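Local coordinates for dihydroorotase (Campylobacter jejuni subsp. jejuni, PDB 3PNU), which probably catalyses the reversible ring closure of carbamoyl aspartate to dihydroorotate, a zinc-dependent step in pyrimidine biosynthesis, at residues H36-Q41 with M60-P65; C68-L73 with Y106-E111. All blocks are in the same frame, centred on the assembly; numbering follows the deposited sequence.

Interaction 1 (H36-Q41 with M60-P65); sequences HLRDNQ and MPNLIP. With ZN (zinc ion), chain D.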
ATOM      1  N   HIS A  36     -19.519   0.751  11.893  1.00 43.07           N
ATOM      2  CA  HIS A  36     -19.526   2.231  11.859  1.00 44.67           C
ATOM      3  C   HIS A  36     -20.762   2.711  11.103  1.00 45.72           C
ATOM      4  O   HIS A  36     -20.941   2.377   9.933  1.00 45.67           O
ATOM      5  CB  HIS A  36     -18.267   2.768  11.178  1.00 44.92           C
ATOM      6  CG  HIS A  36     -17.022   2.498  11.945  1.00 41.65           C
ATOM      7  ND1 HIS A  36     -16.597   3.307  12.982  1.00 43.21           N
ATOM      8  CD2 HIS A  36     -16.119   1.503  11.845  1.00 36.92           C
ATOM      9  CE1 HIS A  36     -15.481   2.811  13.484  1.00 39.72           C
ATOM     10  NE2 HIS A  36     -15.171   1.718  12.811  1.00 38.96           N
ATOM     11  N   LEU A  37     -21.613   3.478  11.779  1.00 48.42           N
ATOM     12  CA  LEU A  37     -22.856   4.002  11.184  1.00 49.75           C
ATOM     13  C   LEU A  37     -22.822   5.517  10.959  1.00 51.69           C
ATOM     14  O   LEU A  37     -23.794   6.109  10.479  1.00 50.33           O
ATOM     15  CB  LEU A  37     -24.050   3.687  12.095  1.00 49.28           C
ATOM     16  CG  LEU A  37     -24.508   2.241  12.227  1.00 48.22           C
ATOM     17  CD1 LEU A  37     -25.678   2.152  13.231  1.00 42.65           C
ATOM     18  CD2 LEU A  37     -24.895   1.692  10.870  1.00 45.37           C
ATOM     19  N   ARG A  38     -21.713   6.145  11.330  1.00 53.56           N
ATOM     20  CA  ARG A  38     -21.547   7.585  11.147  1.00 54.78           C
ATOM     21  C   ARG A  38     -22.664   8.372  11.850  1.00 56.58           C
ATOM     22  O   ARG A  38     -23.004   8.068  13.000  1.00 57.22           O
ATOM     23  CB  ARG A  38     -21.479   7.924   9.655  1.00 54.36           C
ATOM     24  CG  ARG A  38     -20.407   7.166   8.888  1.00 55.18           C
ATOM     25  CD  ARG A  38     -19.012   7.307   9.533  1.00 56.65           C
ATOM     26  NE  ARG A  38     -18.011   6.623   8.723  1.00 58.91           N
ATOM     27  CZ  ARG A  38     -16.774   6.346   9.121  1.00 60.06           C
ATOM     28  NH1 ARG A  38     -16.371   6.669  10.343  1.00 58.00           N
ATOM     29  NH2 ARG A  38     -15.944   5.721   8.294  1.00 61.82           N
ATOM     30  N   ASP A  39     -23.235   9.380  11.187  1.00 57.64           N
ATOM     31  CA  ASP A  39     -24.279  10.164  11.835  1.00 58.12           C
ATOM     32  C   ASP A  39     -25.065  11.009  10.847  1.00 58.91           C
ATOM     33  O   ASP A  39     -24.815  10.980   9.646  1.00 58.49           O
ATOM     34  CB  ASP A  39     -23.639  11.088  12.877  1.00 57.73           C
ATOM     35  CG  ASP A  39     -24.588  11.443  13.994  1.00 57.76           C
ATOM     36  OD1 ASP A  39     -25.757  11.024  13.908  1.00 58.03           O
ATOM     37  OD2 ASP A  39     -24.163  12.110  14.970  1.00 57.54           O
ATOM     38  N   ASN A  40     -26.040  11.742  11.379  1.00 60.18           N
ATOM     39  CA  ASN A  40     -26.829  12.675  10.608  1.00 59.74           C
ATOM     40  C   ASN A  40     -27.347  12.010   9.348  1.00 60.09           C
ATOM     41  O   ASN A  40     -27.902  10.916   9.420  1.00 60.15           O
ATOM     42  CB  ASN A  40     -25.980  13.907  10.292  1.00 59.88           C
ATOM     43  CG  ASN A  40     -25.317  14.486  11.527  1.00 61.61           C
ATOM     44  OD1 ASN A  40     -25.853  14.415  12.638  1.00 63.28           O
ATOM     45  ND2 ASN A  40     -24.140  15.068  11.339  1.00 68.77           N
ATOM     46  N   GLN A  41     -27.135  12.636   8.193  1.00 59.57           N
ATOM     47  CA  GLN A  41     -27.658  12.109   6.936  1.00 60.22           C
ATOM     48  C   GLN A  41     -27.029  10.789   6.485  1.00 59.17           C
ATOM     49  O   GLN A  41     -27.708   9.941   5.903  1.00 58.93           O
ATOM     50  CB  GLN A  41     -27.584  13.185   5.837  1.00 61.10           C
ATOM     51  CG  GLN A  41     -28.594  14.352   6.047  1.00 64.31           C
ATOM     52  CD  GLN A  41     -28.288  15.267   7.237  1.00 65.93           C
ATOM     53  OE1 GLN A  41     -27.147  15.678   7.443  1.00 70.53           O
ATOM     54  NE2 GLN A  41     -29.325  15.620   7.999  1.00 67.38           N
ATOM     55  N   MET A  60     -19.596   1.588  16.844  1.00 40.15           N
ATOM     56  CA  MET A  60     -18.377   2.266  17.305  1.00 41.73           C
ATOM     57  C   MET A  60     -18.638   3.753  17.510  1.00 42.36           C
ATOM     58  O   MET A  60     -19.457   4.340  16.795  1.00 43.93           O
ATOM     59  CB  MET A  60     -17.198   1.976  16.388  1.00 42.16           C
ATOM     60  CG  MET A  60     -16.842   0.474  16.340  1.00 41.37           C
ATOM     61  SD  MET A  60     -16.473  -0.158  17.997  1.00 43.37           S
ATOM     62  CE  MET A  60     -16.139  -1.884  17.655  1.00 41.37           C
ATOM     63  N   PRO A  61     -17.953   4.362  18.489  1.00 42.23           N
ATOM     64  CA  PRO A  61     -18.212   5.723  18.868  1.00 44.53           C
ATOM     65  C   PRO A  61     -17.286   6.771  18.267  1.00 47.09           C
ATOM     66  O   PRO A  61     -17.219   7.889  18.803  1.00 48.46           O
ATOM     67  CB  PRO A  61     -17.940   5.671  20.373  1.00 44.92           C
ATOM     68  CG  PRO A  61     -16.760   4.722  20.484  1.00 42.73           C
ATOM     69  CD  PRO A  61     -16.812   3.830  19.256  1.00 42.40           C
ATOM     70  N   ASN A  62     -16.575   6.439  17.191  1.00 48.28           N
ATOM     71  CA  ASN A  62     -15.620   7.395  16.606  1.00 49.44           C
ATOM     72  C   ASN A  62     -16.313   8.489  15.795  1.00 49.90           C
ATOM     73  O   ASN A  62     -16.145   8.595  14.580  1.00 48.00           O
ATOM     74  CB  ASN A  62     -14.534   6.670  15.780  1.00 48.57           C
ATOM     75  CG  ASN A  62     -15.096   5.940  14.594  1.00 47.73           C
ATOM     76  OD1 ASN A  62     -16.220   5.463  14.632  1.00 47.20           O
ATOM     77  ND2 ASN A  62     -14.309   5.841  13.521  1.00 50.29           N
ATOM     78  N   LEU A  63     -17.118   9.285  16.492  1.00 52.57           N
ATOM     79  CA  LEU A  63     -17.819  10.410  15.890  1.00 55.10           C
ATOM     80  C   LEU A  63     -17.035  11.679  16.192  1.00 55.65           C
ATOM     81  O   LEU A  63     -16.099  11.665  16.998  1.00 55.86           O
ATOM     82  CB  LEU A  63     -19.239  10.553  16.467  1.00 55.83           C
ATOM     83  CG  LEU A  63     -20.243   9.437  16.207  1.00 56.06           C
ATOM     84  CD1 LEU A  63     -21.538   9.751  16.934  1.00 55.77           C
ATOM     85  CD2 LEU A  63     -20.482   9.251  14.711  1.00 54.58           C
ATOM     86  N   ILE A  64     -17.436  12.774  15.550  1.00 57.14           N
ATOM     87  CA  ILE A  64     -16.799  14.069  15.742  1.00 57.45           C
ATOM     88  C   ILE A  64     -17.815  14.998  16.388  1.00 58.68           C
ATOM     89  O   ILE A  64     -18.752  15.447  15.731  1.00 58.75           O
ATOM     90  CB  ILE A  64     -16.385  14.684  14.412  1.00 58.31           C
ATOM     91  CG1 ILE A  64     -15.648  13.655  13.545  1.00 57.88           C
ATOM     92  CG2 ILE A  64     -15.541  15.933  14.662  1.00 57.77           C
ATOM     93  CD1 ILE A  64     -15.415  14.118  12.124  1.00 58.13           C
ATOM     94  N   PRO A  65     -17.667  15.264  17.688  1.00 59.86           N
ATOM     95  CA  PRO A  65     -16.640  14.745  18.588  1.00 61.13           C
ATOM     96  C   PRO A  65     -16.991  13.326  19.023  1.00 62.38           C
ATOM     97  O   PRO A  65     -18.123  12.883  18.825  1.00 63.19           O
ATOM     98  CB  PRO A  65     -16.693  15.706  19.775  1.00 61.98           C
ATOM     99  CG  PRO A  65     -18.115  16.177  19.819  1.00 61.23           C
ATOM    100  CD  PRO A  65     -18.684  16.044  18.405  1.00 59.86           C
TER
HETATM  101 ZN    ZN D 337     -13.576   0.239  13.255  1.00 42.87          ZN
HETATM  102  O   HOH W   1     -20.696   4.410  14.683  1.00 38.19           O
HETATM  103  O   HOH W   2     -13.905   4.471  10.943  1.00 31.68           O
HETATM  104  O   HOH W   3     -18.973   5.579  12.950  1.00 41.74           O
HETATM  105  O   HOH W   4     -17.461   7.784  12.737  1.00 48.21           O
HETATM  106  O   HOH W   5     -11.386  -0.062  12.296  1.00 45.05           O
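The side-chain oxygen of Asn62, OD1, is gripped from two directions: by ND1 of His36, 2.7 Å away, and by a water 3.2 Å away that donates to OD1 and also accepts from Arg38 N. The histidine bond is short but weak, because its N-H...O angle is only 123°. OD1 meets the ring at its edge and in its plane, while the amide itself is tilted, its plane 60° from that of the imidazole. Asn62 sits at the centre of an inverse gamma turn, closed by a 2.7 Å bond from Leu63 N to Pro61 O, and its CG lies between the backbone N and the carbonyl carbon (chi1 63°), which turns the amide toward His36.

The two faces of the ring are met differently. Met60 CG makes a CH-pi contact with one face, 4.2 Å from the centroid of the His36 ring, and a water lies over the centre of the other. That second water accepts from Asn62 ND2 and, weakly, from Arg38 NH1; Thr124 O is a further acceptor for the amide. Farther along, Leu63 lays its methyls against polar groups: CD2 packs 3.3 Å from Arg38 O, and CD1 lies beside OD2 of Asp39, whose carboxylate is salt-bridged to Arg79.

With its ring held at edge and face, His36 offers NE2 to a zinc ion at 2.2 Å. His34, Asp261 and the carboxylated Lys116 complete the protein ligands of this metal. Arg38 and Asn62 probably help bind substrate, so Asn62 is both a second-shell support and a likely first-shell contact. His34 and His36 form the His-X-His pair at the C-terminal end of the first barrel strand, characteristic of the amidohydrolase superfamily, and the loop after strand 56-59 brings Asn62 against it.

Interaction 2 (C68-L73 with Y106-E111); sequences CNLEDL and YSAKDE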
ATOM      1  N   CYS A  68     -18.385  10.546  24.481  1.00 60.62           N
ATOM      2  CA  CYS A  68     -17.719  10.421  25.783  1.00 60.34           C
ATOM      3  C   CYS A  68     -18.635  10.691  26.986  1.00 60.69           C
ATOM      4  O   CYS A  68     -18.145  10.882  28.103  1.00 62.29           O
ATOM      5  CB  CYS A  68     -16.478  11.327  25.844  1.00 60.75           C
ATOM      6  SG  CYS A  68     -15.116  10.851  24.701  1.00 62.78           S
ATOM      7  N   ASN A  69     -19.952  10.712  26.771  1.00 60.49           N
ATOM      8  CA  ASN A  69     -20.910  10.886  27.878  1.00 59.84           C
ATOM      9  C   ASN A  69     -22.258  10.264  27.528  1.00 59.11           C
ATOM     10  O   ASN A  69     -22.600  10.128  26.354  1.00 58.52           O
ATOM     11  CB  ASN A  69     -21.036  12.359  28.308  1.00 60.01           C
ATOM     12  CG  ASN A  69     -21.674  13.232  27.250  1.00 59.86           C
ATOM     13  OD1 ASN A  69     -22.783  12.960  26.779  1.00 62.14           O
ATOM     14  ND2 ASN A  69     -20.987  14.309  26.887  1.00 55.60           N
ATOM     15  N   LEU A  70     -23.016   9.885  28.557  1.00 59.76           N
ATOM     16  CA  LEU A  70     -24.311   9.196  28.375  1.00 59.85           C
ATOM     17  C   LEU A  70     -25.354   9.962  27.588  1.00 60.49           C
ATOM     18  O   LEU A  70     -26.082   9.377  26.772  1.00 59.93           O
ATOM     19  CB  LEU A  70     -24.883   8.805  29.730  1.00 59.70           C
ATOM     20  CG  LEU A  70     -24.049   7.772  30.495  1.00 60.30           C
ATOM     21  CD1 LEU A  70     -24.535   7.600  31.936  1.00 59.48           C
ATOM     22  CD2 LEU A  70     -24.048   6.442  29.749  1.00 58.25           C
ATOM     23  N   GLU A  71     -25.420  11.272  27.821  1.00 61.40           N
ATOM     24  CA  GLU A  71     -26.399  12.126  27.144  1.00 62.02           C
ATOM     25  C   GLU A  71     -26.272  12.029  25.639  1.00 60.05           C
ATOM     26  O   GLU A  71     -27.249  11.796  24.926  1.00 58.26           O
ATOM     27  CB  GLU A  71     -26.248  13.601  27.579  1.00 63.33           C
ATOM     28  CG  GLU A  71     -26.620  13.901  29.048  1.00 66.53           C
ATOM     29  CD  GLU A  71     -25.672  13.267  30.065  1.00 71.61           C
ATOM     30  OE1 GLU A  71     -26.127  13.013  31.204  1.00 74.58           O
ATOM     31  OE2 GLU A  71     -24.490  13.011  29.729  1.00 70.67           O
ATOM     32  N   ASP A  72     -25.048  12.211  25.162  1.00 59.61           N
ATOM     33  CA  ASP A  72     -24.779  12.181  23.732  1.00 59.11           C
ATOM     34  C   ASP A  72     -24.976  10.775  23.163  1.00 57.32           C
ATOM     35  O   ASP A  72     -25.437  10.621  22.031  1.00 55.71           O
ATOM     36  CB  ASP A  72     -23.376  12.716  23.474  1.00 59.98           C
ATOM     37  CG  ASP A  72     -23.188  14.131  24.016  1.00 63.02           C
ATOM     38  OD1 ASP A  72     -24.181  14.896  24.048  1.00 66.74           O
ATOM     39  OD2 ASP A  72     -22.055  14.485  24.409  1.00 63.21           O
ATOM     40  N   LEU A  73     -24.647   9.758  23.966  1.00 56.88           N
ATOM     41  CA  LEU A  73     -24.805   8.352  23.559  1.00 56.24           C
ATOM     42  C   LEU A  73     -26.291   8.061  23.363  1.00 56.14           C
ATOM     43  O   LEU A  73     -26.687   7.509  22.340  1.00 54.21           O
ATOM     44  CB  LEU A  73     -24.187   7.417  24.609  1.00 56.47           C
ATOM     45  CG  LEU A  73     -24.108   5.908  24.344  1.00 55.85           C
ATOM     46  CD1 LEU A  73     -23.135   5.590  23.222  1.00 57.34           C
ATOM     47  CD2 LEU A  73     -23.671   5.187  25.595  1.00 57.95           C
ATOM     48  N   TYR A 106     -20.258   2.987  36.695  1.00 60.27           N
ATOM     49  CA  TYR A 106     -21.406   2.326  37.320  1.00 61.36           C
ATOM     50  C   TYR A 106     -22.746   2.822  36.765  1.00 59.72           C
ATOM     51  O   TYR A 106     -23.689   2.055  36.650  1.00 59.71           O
ATOM     52  CB  TYR A 106     -21.395   2.481  38.847  1.00 62.92           C
ATOM     53  CG  TYR A 106     -22.639   1.881  39.496  1.00 68.14           C
ATOM     54  CD1 TYR A 106     -22.691   0.531  39.836  1.00 71.84           C
ATOM     55  CD2 TYR A 106     -23.770   2.665  39.743  1.00 72.34           C
ATOM     56  CE1 TYR A 106     -23.828  -0.019  40.413  1.00 75.09           C
ATOM     57  CE2 TYR A 106     -24.906   2.124  40.317  1.00 73.66           C
ATOM     58  CZ  TYR A 106     -24.931   0.785  40.653  1.00 75.85           C
ATOM     59  OH  TYR A 106     -26.063   0.243  41.226  1.00 79.78           O
ATOM     60  N   SER A 107     -22.823   4.098  36.418  1.00 58.75           N
ATOM     61  CA  SER A 107     -24.052   4.648  35.876  1.00 58.55           C
ATOM     62  C   SER A 107     -24.245   4.302  34.407  1.00 58.24           C
ATOM     63  O   SER A 107     -25.357   4.398  33.893  1.00 59.94           O
ATOM     64  CB  SER A 107     -24.068   6.168  36.030  1.00 58.48           C
ATOM     65  OG  SER A 107     -23.090   6.776  35.209  1.00 60.70           O
ATOM     66  N   ALA A 108     -23.175   3.895  33.725  1.00 57.19           N
ATOM     67  CA  ALA A 108     -23.245   3.589  32.291  1.00 55.71           C
ATOM     68  C   ALA A 108     -23.306   2.102  31.922  1.00 54.92           C
ATOM     69  O   ALA A 108     -23.683   1.768  30.804  1.00 54.17           O
ATOM     70  CB  ALA A 108     -22.056   4.234  31.587  1.00 55.90           C
ATOM     71  N   LYS A 109     -22.964   1.218  32.855  1.00 54.41           N
ATOM     72  CA  LYS A 109     -22.894  -0.229  32.574  1.00 55.54           C
ATOM     73  C   LYS A 109     -24.092  -0.873  31.870  1.00 55.69           C
ATOM     74  O   LYS A 109     -23.921  -1.827  31.100  1.00 56.08           O
ATOM     75  CB  LYS A 109     -22.605  -1.007  33.863  1.00 55.52           C
ATOM     76  CG  LYS A 109     -23.720  -0.988  34.872  1.00 59.55           C
ATOM     77  CD  LYS A 109     -23.306  -1.680  36.171  1.00 64.48           C
ATOM     78  CE  LYS A 109     -24.446  -1.707  37.193  1.00 66.29           C
ATOM     79  NZ  LYS A 109     -25.635  -2.439  36.642  1.00 69.62           N
ATOM     80  N   ASP A 110     -25.292  -0.372  32.142  1.00 55.48           N
ATOM     81  CA  ASP A 110     -26.500  -0.920  31.546  1.00 55.53           C
ATOM     82  C   ASP A 110     -26.888  -0.181  30.299  1.00 54.70           C
ATOM     83  O   ASP A 110     -27.746  -0.638  29.570  1.00 55.93           O
ATOM     84  CB  ASP A 110     -27.635  -0.907  32.560  1.00 56.24           C
ATOM     85  CG  ASP A 110     -27.320  -1.762  33.781  1.00 57.84           C
ATOM     86  OD1 ASP A 110     -26.839  -2.901  33.596  1.00 58.90           O
ATOM     87  OD2 ASP A 110     -27.554  -1.300  34.916  1.00 58.00           O
ATOM     88  N   GLU A 111     -26.259   0.964  30.046  1.00 53.96           N
ATOM     89  CA  GLU A 111     -26.518   1.733  28.818  1.00 52.95           C
ATOM     90  C   GLU A 111     -25.558   1.359  27.688  1.00 51.73           C
ATOM     91  O   GLU A 111     -25.874   1.550  26.509  1.00 52.41           O
ATOM     92  CB  GLU A 111     -26.348   3.235  29.072  1.00 53.94           C
ATOM     93  CG  GLU A 111     -27.257   3.801  30.129  1.00 57.50           C
ATOM     94  CD  GLU A 111     -28.719   3.586  29.808  1.00 61.99           C
ATOM     95  OE1 GLU A 111     -29.095   3.576  28.606  1.00 62.16           O
ATOM     96  OE2 GLU A 111     -29.486   3.428  30.774  1.00 67.32           O
TER
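Leu70 lays its two methyl groups against segment 106-111, CD2 resting on Ala108 CB at 3.5 Å. The contact belongs to the outer layer of the TIM barrel, where the first turn of helix 70-84 meets segment 106-111, at the C-terminal part of helix 102-108. One branched side chain carries most of the contact, and no hydrogen bond crosses it.

The branches divide the work. CG of Leu70 stands anti to the carbonyl carbon (chi1 -65°), and the fork it carries splits between two sets of neighbours. CD1 goes to Ser107, reaching OG at 3.7 Å and passing close to the backbone O. CD2 covers the alanine methyl and also meets CB of Glu111 at 4.0 Å, alongside the aliphatic base of a side chain whose bent chain otherwise lies at the exposed margin. Ser107 OG has its polar partner in Phe104 O, one turn back in its own helix, so the leucine methyl touches a hydroxyl already engaged.

Leu73, one turn after Leu70, extends the contact more loosely: its CD2 comes to 4.3 Å from Glu111 O, and the same side chain is packed by Leu95 and Ile112. Within segment 106-111, Glu111 N bonds to Ala108 O at 2.8 Å. On the other partner, Asn69 is the N-cap of helix 70-84. Its OD1 receives Asp72 N at 2.9 Å in a nearly straight bond of 169°, the donor lying almost along the C=O axis.

Overall arrangement
The two contacts follow one another along the chain, and their centres lie about 16 Å apart. The loop of interaction 1 leads from strand 56-59 toward helix 70-84, whose first turn forms part of interaction 2; that helix also reaches back, since its Tyr76 touches Leu63 and Asp39. Interaction 1 is partly buried, with His36, Met60 and Asn62 enclosed and Arg38, Asp39 and Leu63 partly exposed, and its chemistry is polar, with waters and a metal ligand. Interaction 2 lies farther from the chain centre, includes two exposed residues, Ser107 and Glu111, and relies on methyl contacts. Together they illustrate a barrel's division of labour: chemistry on the loops, apolar packing between surrounding helices.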